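Local atomic coordinates of maltose operon transcriptional repressor (Staphylococcus aureus subsp. aureus Mu50, PDB entry 3HCW), a protein that probably represses transcription of the maltose operon, its C-terminal part having the periplasmic-binding-protein-like fold with which LacI-type regulators sense a small-molecule effector. Residues I73-K78 and I95-P100; T109-D114 and E271-D276; E133-T138 and Q194-L199. All coordinates share one frame; numbering follows the deposited sequence.

Contact 1: I73-K78 and I95-P100; sequences ILLYSK and IVIGKP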
# COMPACT_ATOMS: atom_id res chain seq x y z
N ILE A 73 -16.90 -4.00 14.10
CA ILE A 73 -17.14 -3.16 12.94
C ILE A 73 -16.89 -4.08 11.75
O ILE A 73 -15.75 -4.50 11.54
CB ILE A 73 -16.19 -1.93 12.90
CG1 ILE A 73 -16.41 -1.01 14.11
CG2 ILE A 73 -16.39 -1.14 11.61
CD1 ILE A 73 -15.51 0.23 14.11
N LEU A 74 -17.95 -4.43 11.01
CA LEU A 74 -17.81 -5.20 9.76
C LEU A 74 -17.33 -4.27 8.66
O LEU A 74 -18.01 -3.29 8.33
CB LEU A 74 -19.13 -5.83 9.33
CG LEU A 74 -19.86 -6.78 10.28
CD1 LEU A 74 -21.07 -7.36 9.59
CD2 LEU A 74 -18.96 -7.89 10.71
N LEU A 75 -16.17 -4.57 8.09
CA LEU A 75 -15.55 -3.71 7.08
C LEU A 75 -16.00 -4.00 5.64
O LEU A 75 -15.31 -3.65 4.69
CB LEU A 75 -14.03 -3.80 7.14
CG LEU A 75 -13.12 -3.21 8.22
CD1 LEU A 75 -12.06 -2.36 7.54
CD2 LEU A 75 -13.82 -2.39 9.24
N TYR A 76 -17.16 -4.65 5.49
CA TYR A 76 -17.75 -4.90 4.18
C TYR A 76 -19.26 -5.08 4.35
O TYR A 76 -19.74 -5.29 5.45
CB TYR A 76 -17.13 -6.15 3.54
CG TYR A 76 -17.44 -7.43 4.27
CD1 TYR A 76 -16.62 -7.88 5.30
CD2 TYR A 76 -18.57 -8.18 3.94
CE1 TYR A 76 -16.92 -9.05 5.99
CE2 TYR A 76 -18.88 -9.34 4.62
CZ TYR A 76 -18.05 -9.77 5.63
OH TYR A 76 -18.35 -10.92 6.29
N SER A 77 -19.99 -5.01 3.24
CA SER A 77 -21.43 -5.30 3.23
C SER A 77 -21.75 -6.35 2.17
O SER A 77 -21.32 -6.24 1.02
CB SER A 77 -22.22 -4.02 2.95
OG SER A 77 -23.62 -4.25 3.04
N LYS A 78 -22.48 -7.39 2.57
CA LYS A 78 -22.94 -8.40 1.63
C LYS A 78 -24.32 -8.91 2.04
O LYS A 78 -24.61 -9.04 3.23
CB LYS A 78 -21.93 -9.55 1.50
CG LYS A 78 -22.05 -10.34 0.20
CD LYS A 78 -20.73 -11.00 -0.19
CE LYS A 78 -20.89 -11.85 -1.44
NZ LYS A 78 -19.59 -12.38 -1.94
N ILE A 95 -21.17 -2.12 13.98
CA ILE A 95 -21.30 -1.17 12.88
C ILE A 95 -21.00 -1.93 11.59
O ILE A 95 -20.27 -2.93 11.62
CB ILE A 95 -20.35 0.07 13.07
CG1 ILE A 95 -21.15 1.30 13.45
CG2 ILE A 95 -19.61 0.44 11.82
CD1 ILE A 95 -21.85 1.19 14.75
N VAL A 96 -21.57 -1.50 10.48
CA VAL A 96 -21.20 -2.03 9.18
C VAL A 96 -20.67 -0.90 8.32
O VAL A 96 -21.29 0.15 8.20
CB VAL A 96 -22.38 -2.71 8.46
CG1 VAL A 96 -21.95 -3.28 7.11
CG2 VAL A 96 -22.98 -3.81 9.34
N ILE A 97 -19.49 -1.09 7.75
CA ILE A 97 -19.05 -0.20 6.71
C ILE A 97 -19.54 -0.75 5.37
O ILE A 97 -19.04 -1.78 4.88
CB ILE A 97 -17.54 0.04 6.74
CG1 ILE A 97 -17.14 0.59 8.11
CG2 ILE A 97 -17.13 1.00 5.63
CD1 ILE A 97 -15.72 1.04 8.20
N GLY A 98 -20.54 -0.07 4.81
CA GLY A 98 -21.16 -0.45 3.54
C GLY A 98 -22.65 -0.10 3.50
O GLY A 98 -23.13 0.69 4.33
N LYS A 99 -23.36 -0.70 2.55
CA LYS A 99 -24.77 -0.38 2.30
C LYS A 99 -25.77 -1.31 3.01
O LYS A 99 -25.64 -2.53 2.91
CB LYS A 99 -25.06 -0.42 0.80
CG LYS A 99 -26.19 0.53 0.35
CD LYS A 99 -27.07 -0.09 -0.73
CE LYS A 99 -26.32 -1.07 -1.61
NZ LYS A 99 -27.14 -1.42 -2.80
N PRO A 100 -26.77 -0.72 3.69
CA PRO A 100 -27.92 -1.48 4.23
C PRO A 100 -28.68 -2.15 3.10
O PRO A 100 -28.94 -1.53 2.07
CB PRO A 100 -28.78 -0.40 4.88
CG PRO A 100 -28.32 0.91 4.29
CD PRO A 100 -26.87 0.72 4.01
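Ile95 opens the pairing: its carbonyl O accepts a 2.8 Å hydrogen bond from Leu74 N, in the carbonyl plane, while its CG2 lies alongside Ile73 CG2 at 3.6 Å. Both isoleucines face helix 247-263, Ile73 on Ile258 and Ile95 on Ala257 and Ile261. Val96 turns to the other face, where its CG2 sits 4.0 Å from Leu74 CD1 and Leu74 goes on to pack on helix 82-89. The two strands are the parallel pair of a right-handed beta-alpha-beta unit whose crossover is helix 82-89. Ile97 N donates to Leu74 O over 2.7 Å, almost along the C=O axis. With CG1 anti to the carbonyl carbon (chi1 -57°), Ile97 slants across Ile73 CG2 and reaches Leu75 CD2 with CD1 at 4.1 Å. Beyond the ladder Gly98 passes close to Ser77; a CB would collide with Ser77 CB and, at this backbone conformation, would also press on the carbonyl O of Ile97, so only glycine fits comfortably. At Lys99 the backbone O receives Ser77 OG at 2.7 Å, from above the carbonyl plane, while the ammonium group leaves to pair with Asp148. A serine hydroxyl thus ties together two loops that have stopped pairing as strands.

Contact 2: T109-D114 and E271-D276; sequences THIDND and ELVIID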
# COMPACT_ATOMS: atom_id res chain seq x y z
N THR A 109 -26.46 0.62 12.57
CA THR A 109 -25.80 1.75 11.93
C THR A 109 -24.86 1.30 10.80
O THR A 109 -24.04 0.40 10.99
CB THR A 109 -25.03 2.61 12.95
OG1 THR A 109 -25.98 3.22 13.84
CG2 THR A 109 -24.25 3.73 12.27
N HIS A 110 -25.04 1.91 9.63
CA HIS A 110 -24.16 1.70 8.49
C HIS A 110 -23.43 2.99 8.15
O HIS A 110 -23.97 4.09 8.28
CB HIS A 110 -24.96 1.24 7.28
CG HIS A 110 -25.38 -0.19 7.34
ND1 HIS A 110 -24.91 -1.14 6.46
CD2 HIS A 110 -26.24 -0.84 8.15
CE1 HIS A 110 -25.46 -2.31 6.73
NE2 HIS A 110 -26.28 -2.15 7.76
N ILE A 111 -22.18 2.85 7.72
CA ILE A 111 -21.37 3.97 7.26
C ILE A 111 -20.91 3.65 5.84
O ILE A 111 -20.25 2.66 5.61
CB ILE A 111 -20.17 4.26 8.22
CG1 ILE A 111 -20.65 4.86 9.55
CG2 ILE A 111 -19.20 5.24 7.61
CD1 ILE A 111 -20.81 3.87 10.64
N ASP A 112 -21.29 4.49 4.88
CA ASP A 112 -20.98 4.22 3.48
C ASP A 112 -20.61 5.51 2.74
O ASP A 112 -20.76 6.62 3.28
CB ASP A 112 -22.20 3.57 2.83
CG ASP A 112 -21.85 2.64 1.67
OD1 ASP A 112 -20.66 2.41 1.40
OD2 ASP A 112 -22.79 2.13 1.02
N ASN A 113 -20.08 5.36 1.52
CA ASN A 113 -20.12 6.42 0.52
C ASN A 113 -21.40 6.21 -0.27
O ASN A 113 -22.02 5.13 -0.18
CB ASN A 113 -18.96 6.30 -0.47
CG ASN A 113 -17.60 6.38 0.19
OD1 ASN A 113 -16.85 5.41 0.17
ND2 ASN A 113 -17.28 7.53 0.76
N ASP A 114 -21.79 7.22 -1.05
CA ASP A 114 -22.84 7.04 -2.05
C ASP A 114 -22.16 6.54 -3.32
O ASP A 114 -21.59 7.30 -4.09
CB ASP A 114 -23.63 8.35 -2.28
CG ASP A 114 -24.86 8.17 -3.18
OD1 ASP A 114 -25.72 9.07 -3.20
OD2 ASP A 114 -24.97 7.15 -3.89
N GLU A 271 -29.34 5.43 11.24
CA GLU A 271 -29.43 4.30 10.29
C GLU A 271 -28.31 4.24 9.25
O GLU A 271 -27.84 3.14 8.91
CB GLU A 271 -30.78 4.30 9.57
CG GLU A 271 -31.93 3.74 10.39
CD GLU A 271 -33.19 3.48 9.56
OE1 GLU A 271 -34.30 3.69 10.08
OE2 GLU A 271 -33.06 3.06 8.38
N LEU A 272 -27.88 5.40 8.75
CA LEU A 272 -26.93 5.47 7.63
C LEU A 272 -26.16 6.77 7.65
O LEU A 272 -26.76 7.85 7.68
CB LEU A 272 -27.66 5.29 6.29
CG LEU A 272 -26.88 5.24 4.97
CD1 LEU A 272 -25.81 4.17 4.96
CD2 LEU A 272 -27.84 5.01 3.82
N VAL A 273 -24.84 6.68 7.67
CA VAL A 273 -24.00 7.87 7.61
C VAL A 273 -23.33 7.87 6.25
O VAL A 273 -22.69 6.88 5.86
CB VAL A 273 -22.95 7.92 8.76
CG1 VAL A 273 -22.06 9.16 8.64
CG2 VAL A 273 -23.63 7.88 10.14
N ILE A 274 -23.50 8.95 5.50
CA ILE A 274 -22.96 9.05 4.15
C ILE A 274 -21.76 10.02 4.12
O ILE A 274 -21.86 11.17 4.55
CB ILE A 274 -24.07 9.40 3.12
CG1 ILE A 274 -25.12 8.27 3.03
CG2 ILE A 274 -23.48 9.72 1.73
CD1 ILE A 274 -24.71 7.02 2.21
N ILE A 275 -20.62 9.52 3.64
CA ILE A 275 -19.40 10.30 3.47
C ILE A 275 -19.30 10.71 1.99
O ILE A 275 -19.35 9.85 1.10
CB ILE A 275 -18.14 9.51 3.96
CG1 ILE A 275 -17.99 9.63 5.47
CG2 ILE A 275 -16.85 10.01 3.33
CD1 ILE A 275 -18.57 8.49 6.22
N ASP A 276 -19.19 12.01 1.75
CA ASP A 276 -19.11 12.57 0.39
C ASP A 276 -17.80 12.19 -0.28
O ASP A 276 -16.77 12.12 0.36
CB ASP A 276 -19.20 14.11 0.42
CG ASP A 276 -20.56 14.63 0.87
OD1 ASP A 276 -21.60 13.96 0.66
OD2 ASP A 276 -20.59 15.76 1.42
O HOH W 1 -20.78 9.90 -0.98
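Strands 110-113 and 272-275 run parallel, their axes 4.7 Å apart at closest approach and crossing at -26°, the twist of an alpha/beta sheet. In this periplasmic-binding-protein-like fold, the pair brings a strand from late in the chain beside one of the N-terminal lobe. Donors come from each side in turn: His110 N to Glu271 O, Val273 N to His110 O, Asp112 N to Val273 O and Ile275 N to Asp112 O. The bond from Asp112 N is the straightest, 172° at the hydrogen, whereas His110 N approaches Glu271 O from well above the carbonyl plane.

On the face turned to helix 247-263, Ile111 lies beside Val273 and uses both branches on the partner strand: Ile111 CG1 sits 3.9 Å from Val273 CB, and Ile111 CG2, anti to the backbone N, meets Ile275 CD1 at 3.6 Å as the two side chains cross obliquely. The face as a whole packs on Leu250 and Gln253 of that helix. On the opposite face Leu272 CD1 rests 3.8 Å from His110 CB, while the imidazole uses NE2 to bond Asp105. Asp112 and Asn113 point to different faces, yet OD1 of each bonds a glycerol oxygen; glycerol here probably comes from the crystallisation liquor but may mark a binding pocket.

Asn113 ND2 also bonds Ile245 O. Ile275 O lies close to the Asn113 amide plane, 7° out of it, and Asn113 ND2 reaches it at 3.1 Å from above that carbonyl's plane. The same Ile275 O takes a 2.5 Å hydrogen bond from a water that accepts from Asp114 N.

Contact 3: E133-T138 and Q194-L199; sequences ELIFIT and QAIISL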
# COMPACT_ATOMS: atom_id res chain seq x y z
N GLU A 133 -17.57 4.70 -26.62
CA GLU A 133 -17.83 3.42 -25.98
C GLU A 133 -17.17 3.35 -24.59
O GLU A 133 -16.08 3.86 -24.39
CB GLU A 133 -17.33 2.29 -26.89
CG GLU A 133 -18.09 0.97 -26.76
CD GLU A 133 -17.29 -0.12 -26.04
OE1 GLU A 133 -16.13 -0.38 -26.44
OE2 GLU A 133 -17.82 -0.71 -25.08
N LEU A 134 -17.86 2.71 -23.65
CA LEU A 134 -17.39 2.59 -22.27
C LEU A 134 -17.25 1.13 -21.82
O LEU A 134 -18.05 0.27 -22.20
CB LEU A 134 -18.33 3.32 -21.31
CG LEU A 134 -18.56 4.83 -21.52
CD1 LEU A 134 -19.85 5.29 -20.86
CD2 LEU A 134 -17.38 5.62 -20.99
N ILE A 135 -16.22 0.86 -21.01
CA ILE A 135 -15.98 -0.46 -20.42
C ILE A 135 -15.84 -0.33 -18.90
O ILE A 135 -15.05 0.49 -18.42
CB ILE A 135 -14.70 -1.12 -21.01
CG1 ILE A 135 -14.77 -1.22 -22.54
CG2 ILE A 135 -14.47 -2.51 -20.41
CD1 ILE A 135 -13.43 -1.01 -23.25
N PHE A 136 -16.64 -1.10 -18.16
CA PHE A 136 -16.47 -1.21 -16.71
C PHE A 136 -15.89 -2.57 -16.36
O PHE A 136 -16.40 -3.60 -16.77
CB PHE A 136 -17.80 -1.02 -15.95
CG PHE A 136 -17.62 -0.73 -14.48
CD1 PHE A 136 -17.60 0.59 -14.01
CD2 PHE A 136 -17.49 -1.77 -13.55
CE1 PHE A 136 -17.44 0.88 -12.65
CE2 PHE A 136 -17.33 -1.50 -12.18
CZ PHE A 136 -17.30 -0.17 -11.73
N ILE A 137 -14.81 -2.55 -15.59
CA ILE A 137 -14.15 -3.78 -15.17
C ILE A 137 -14.33 -3.99 -13.67
O ILE A 137 -14.03 -3.12 -12.86
CB ILE A 137 -12.65 -3.79 -15.59
CG1 ILE A 137 -12.51 -3.52 -17.09
CG2 ILE A 137 -12.00 -5.11 -15.22
CD1 ILE A 137 -11.10 -3.66 -17.63
N THR A 138 -14.85 -5.16 -13.31
CA THR A 138 -15.13 -5.47 -11.91
C THR A 138 -14.51 -6.80 -11.44
O THR A 138 -14.01 -7.59 -12.25
CB THR A 138 -16.66 -5.39 -11.59
OG1 THR A 138 -16.85 -5.38 -10.17
CG2 THR A 138 -17.44 -6.55 -12.22
N GLN A 194 -12.56 5.48 -26.57
CA GLN A 194 -12.93 4.59 -25.46
C GLN A 194 -12.40 4.99 -24.09
O GLN A 194 -11.40 5.70 -23.97
CB GLN A 194 -12.54 3.15 -25.77
CG GLN A 194 -13.59 2.40 -26.56
CD GLN A 194 -13.00 1.37 -27.49
OE1 GLN A 194 -12.02 1.64 -28.19
NE2 GLN A 194 -13.60 0.19 -27.51
N ALA A 195 -13.09 4.53 -23.06
CA ALA A 195 -12.69 4.70 -21.67
C ALA A 195 -12.86 3.38 -20.92
O ALA A 195 -13.86 2.66 -21.11
CB ALA A 195 -13.49 5.81 -20.99
N ILE A 196 -11.87 3.07 -20.09
CA ILE A 196 -11.93 1.91 -19.22
C ILE A 196 -12.04 2.37 -17.78
O ILE A 196 -11.19 3.13 -17.28
CB ILE A 196 -10.69 0.99 -19.37
CG1 ILE A 196 -10.63 0.39 -20.77
CG2 ILE A 196 -10.69 -0.11 -18.29
CD1 ILE A 196 -9.27 -0.16 -21.17
N ILE A 197 -13.11 1.93 -17.11
CA ILE A 197 -13.28 2.21 -15.69
C ILE A 197 -13.18 0.92 -14.87
O ILE A 197 -13.84 -0.08 -15.19
CB ILE A 197 -14.60 2.97 -15.40
CG1 ILE A 197 -14.51 4.40 -15.95
CG2 ILE A 197 -14.89 3.03 -13.89
CD1 ILE A 197 -15.87 5.10 -16.17
N SER A 198 -12.34 0.94 -13.84
CA SER A 198 -12.20 -0.20 -12.93
C SER A 198 -12.86 0.10 -11.60
O SER A 198 -12.81 1.23 -11.11
CB SER A 198 -10.73 -0.55 -12.67
OG SER A 198 -10.03 -0.78 -13.88
N LEU A 199 -13.42 -0.95 -11.02
CA LEU A 199 -14.01 -0.98 -9.69
C LEU A 199 -13.18 -0.34 -8.55
O LEU A 199 -13.73 0.33 -7.69
CB LEU A 199 -14.31 -2.44 -9.32
CG LEU A 199 -14.99 -2.68 -7.97
CD1 LEU A 199 -16.40 -2.12 -8.01
CD2 LEU A 199 -15.00 -4.15 -7.61
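Phe136 crosses Ile197 obliquely: with CG anti to the backbone N (chi1 -163°), its ring swings toward the neighbouring strand, and CE1 meets Ile197 CG2 at 3.6 Å. Ile197 O lies over one face of the ring, near the rim, and CZ comes within 4.0 Å of Leu199 CA. A flat side chain can thus cover both the strand and the turn that ends it. On the same face Leu134 CD2 approaches Ala195 CB, a small methyl that leaves room for the leucine beneath helices 115-129 and 144-159. These are adjacent parallel strands of the C-terminal lobe's alpha/beta sheet, which has helices on both faces. Across the sheet, Ile135 lies alongside Ile196, and Ile137 slants over it so that CD1 touches Ile196 CG2 at 3.6 Å; helix 173-187 covers Ile135 and Ile137. At the start of the pair Glu133 and Gln194 run side by side, both bent at chi2. Gln194 NE2 donates to Glu133 OE1 over 2.8 Å, in its own amide plane, although the carboxylate and amide planes stand 62° apart and Glu133 is poorly ordered. At the other end Leu199 CD2 comes 3.4 Å from Thr138 OG1, whose hydroxyl is hydrogen-bonded to Ser146.

In the fold
Contacts 1 and 2 are neighbours in the N-terminal lobe, their centres 10 Å apart. Strands 71-74, 94-97, 110-113 and 272-280 stand side by side in that order in one sheet, and helix 247-263 packs on both contacts. Backbone bonds join them directly, Gly98 N to Ile111 O among them. Contact 3 lies in the other lobe, its centre 26 Å from each, and on the opposite side of the chain's centre from contact 1. Along the chain contact 1 closes first; the second lobe, contact 3 included, is then inserted within the span that contact 2 closes, and the chain is back at the first lobe by helix 247-263, as expected of a two-lobed, probably effector-binding, regulator.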